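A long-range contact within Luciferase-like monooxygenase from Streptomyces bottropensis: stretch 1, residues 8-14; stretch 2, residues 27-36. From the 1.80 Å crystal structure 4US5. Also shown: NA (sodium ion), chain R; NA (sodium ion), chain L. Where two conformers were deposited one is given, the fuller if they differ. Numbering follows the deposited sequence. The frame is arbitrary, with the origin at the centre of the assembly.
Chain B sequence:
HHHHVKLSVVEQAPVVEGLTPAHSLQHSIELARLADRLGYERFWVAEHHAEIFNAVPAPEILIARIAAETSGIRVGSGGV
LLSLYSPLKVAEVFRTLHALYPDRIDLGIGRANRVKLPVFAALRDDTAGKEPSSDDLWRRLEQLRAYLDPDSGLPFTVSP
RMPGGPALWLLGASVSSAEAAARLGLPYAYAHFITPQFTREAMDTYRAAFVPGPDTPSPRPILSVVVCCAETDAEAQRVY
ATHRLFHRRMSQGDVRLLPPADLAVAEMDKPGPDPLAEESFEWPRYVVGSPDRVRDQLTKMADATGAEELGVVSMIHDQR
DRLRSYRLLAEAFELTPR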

# COMPACT_ATOMS: atom_id res chain seq x y z
N SER B 8 -0.26 -20.76 10.49
CA SER B 8 -0.32 -19.51 9.76
C SER B 8 0.99 -19.37 8.95
O SER B 8 1.91 -20.22 9.06
N VAL B 9 1.04 -18.38 8.07
CA VAL B 9 2.20 -18.19 7.17
C VAL B 9 2.78 -16.80 7.44
O VAL B 9 2.03 -15.85 7.60
N VAL B 10 4.10 -16.73 7.57
CA VAL B 10 4.84 -15.48 7.63
C VAL B 10 5.77 -15.47 6.43
O VAL B 10 6.63 -16.36 6.30
N GLU B 11 5.57 -14.49 5.55
CA GLU B 11 6.18 -14.45 4.26
C GLU B 11 7.12 -13.25 4.16
O GLU B 11 6.68 -12.10 4.16
N GLN B 12 8.42 -13.52 4.06
CA GLN B 12 9.40 -12.46 3.82
C GLN B 12 9.75 -12.31 2.32
O GLN B 12 10.43 -11.38 1.93
N ALA B 13 9.18 -13.19 1.50
CA ALA B 13 9.36 -13.13 0.04
C ALA B 13 10.83 -13.20 -0.39
O ALA B 13 11.36 -12.27 -0.99
N PRO B 14 11.47 -14.32 -0.08
CA PRO B 14 12.87 -14.42 -0.46
C PRO B 14 13.05 -14.40 -1.97
O PRO B 14 12.17 -14.83 -2.71
N HIS B 27 5.04 -15.61 -6.38
CA HIS B 27 5.04 -16.81 -5.52
C HIS B 27 4.37 -16.59 -4.19
O HIS B 27 3.76 -17.54 -3.64
N SER B 28 4.41 -15.36 -3.68
CA SER B 28 3.72 -15.02 -2.40
C SER B 28 2.27 -15.13 -2.56
O SER B 28 1.56 -15.69 -1.71
N ILE B 29 1.78 -14.62 -3.67
CA ILE B 29 0.35 -14.72 -3.96
C ILE B 29 -0.13 -16.16 -4.11
O ILE B 29 -1.16 -16.54 -3.54
N GLU B 30 0.65 -16.97 -4.82
CA GLU B 30 0.36 -18.37 -4.98
C GLU B 30 0.32 -19.12 -3.64
O GLU B 30 -0.61 -19.90 -3.34
N LEU B 31 1.27 -18.81 -2.79
CA LEU B 31 1.31 -19.43 -1.46
C LEU B 31 0.13 -18.99 -0.62
O LEU B 31 -0.47 -19.81 0.09
N ALA B 32 -0.24 -17.72 -0.70
CA ALA B 32 -1.38 -17.23 0.05
C ALA B 32 -2.71 -17.89 -0.39
O ALA B 32 -3.52 -18.22 0.43
N ARG B 33 -2.89 -18.05 -1.70
CA ARG B 33 -4.08 -18.75 -2.21
C ARG B 33 -4.12 -20.20 -1.70
O ARG B 33 -5.16 -20.68 -1.22
N LEU B 34 -2.97 -20.86 -1.70
CA LEU B 34 -2.88 -22.23 -1.15
C LEU B 34 -3.21 -22.26 0.32
O LEU B 34 -4.04 -23.07 0.78
N ALA B 35 -2.59 -21.35 1.07
CA ALA B 35 -2.82 -21.27 2.49
C ALA B 35 -4.27 -20.97 2.82
O ALA B 35 -4.84 -21.51 3.78
N ASP B 36 -4.90 -20.12 2.01
CA ASP B 36 -6.31 -19.84 2.17
C ASP B 36 -7.12 -21.14 2.01
O ASP B 36 -7.93 -21.49 2.90

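Helix 27-36 runs nearly antiparallel to strand 8-11, at 171° and with 9.6 Å between the axes at closest approach, so its successive inward residues meet the strand in reverse order. At H27 the CA-to-CB bond points toward stretch 1, but the side chain (chi1 m) leads away and makes no contact. S28, one turn before L31, supplies the polar link: in its m rotamer it donates a hydrogen bond from OG to OE2 of E11, a short 2.6 Å, and the same OG lies 3.8 Å from CB of A13. E11 reaches the helix with chi1 t and chi2 p. Its OE1 accepts a hydrogen bond from N of A13 (2.8 Å), which ties the segment after the strand to the same side chain. OE2 of E11 also binds a sodium ion (chain L) at 2.8 Å, further coordinated by a water that donates to O of P14 (2.7 Å). The chain R sodium is bound by O of V10 (2.7 Å) and OE1 of Q12 (2.6 Å), whose CB points away from the helix. I29 points away, and E30 is out of reach. L31 (t, p) returns to the interface, its CD2 3.9 Å from CG1 of V9. A32, R33 and L34 make no contact. A35 closes the apolar end, with CB 3.8 Å from CG2 of V9, whose t rotamer thus places CG1 against L31 and CG2 against A35.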

# COMPACT_ATOMS: atom_id res chain seq x y z
CB SER B 8 -0.47 -18.34 10.70
OG SER B 8 -1.79 -18.31 11.20
CB VAL B 9 1.82 -18.26 5.67
CG1 VAL B 9 3.04 -18.07 4.80
CG2 VAL B 9 1.10 -19.56 5.33
CB VAL B 10 5.59 -15.33 8.98
CG1 VAL B 10 6.34 -14.02 9.04
CG2 VAL B 10 4.61 -15.43 10.15
CB GLU B 11 5.08 -14.37 3.19
CG GLU B 11 5.56 -13.95 1.77
CD GLU B 11 6.45 -14.98 1.10
OE1 GLU B 11 7.48 -15.38 1.68
OE2 GLU B 11 6.10 -15.41 -0.02
CB GLN B 12 10.63 -12.69 4.69
CG GLN B 12 11.61 -13.71 4.17
CD GLN B 12 11.19 -15.16 4.32
OE1 GLN B 12 10.01 -15.52 4.28
NE2 GLN B 12 12.18 -16.03 4.35
CB ALA B 13 8.68 -11.92 -0.54
CB PRO B 14 13.31 -15.75 0.16
CG PRO B 14 12.09 -16.44 0.58
CD PRO B 14 10.95 -15.53 0.56
CB HIS B 27 6.44 -17.33 -5.35
CG HIS B 27 6.97 -17.99 -6.57
ND1 HIS B 27 8.31 -18.08 -6.83
CD2 HIS B 27 6.33 -18.54 -7.64
CE1 HIS B 27 8.49 -18.62 -8.02
NE2 HIS B 27 7.31 -18.94 -8.52
CB SER B 28 4.07 -13.59 -1.95
OG SER B 28 5.43 -13.49 -1.61
CB ILE B 29 0.04 -13.91 -5.26
CG1 ILE B 29 0.32 -12.44 -5.01
CG2 ILE B 29 -1.40 -14.12 -5.69
CD1 ILE B 29 0.38 -11.59 -6.28
CB GLU B 30 1.40 -19.05 -5.86
CG GLU B 30 0.96 -20.44 -6.28
CD GLU B 30 1.89 -21.14 -7.26
OE1 GLU B 30 3.05 -20.66 -7.47
OE2 GLU B 30 1.45 -22.20 -7.80
CB LEU B 31 2.63 -19.14 -0.76
CG LEU B 31 2.77 -19.68 0.65
CD1 LEU B 31 2.64 -21.19 0.68
CD2 LEU B 31 4.10 -19.23 1.25
CB ALA B 32 -1.49 -15.73 -0.08
CB ARG B 33 -4.08 -18.75 -3.73
CG ARG B 33 -4.37 -17.40 -4.38
CD ARG B 33 -4.40 -17.69 -5.89
NE ARG B 33 -4.49 -16.52 -6.75
CZ ARG B 33 -3.56 -16.17 -7.62
NH1 ARG B 33 -2.43 -16.86 -7.72
NH2 ARG B 33 -3.75 -15.10 -8.37
CB LEU B 34 -1.52 -22.83 -1.42
CG LEU B 34 -1.31 -24.26 -0.88
CD1 LEU B 34 -2.29 -25.24 -1.57
CD2 LEU B 34 0.09 -24.70 -1.11
CB ALA B 35 -1.88 -20.23 3.10
CB ASP B 36 -6.74 -18.78 1.13
CG ASP B 36 -8.15 -18.26 1.31
OD1 ASP B 36 -8.62 -18.08 2.43
OD2 ASP B 36 -8.77 -17.94 0.27
NA NA R . 8.36 -17.47 4.59
NA NA L . 7.81 -15.44 -2.24
O HOH W 1 10.32 -16.79 -2.86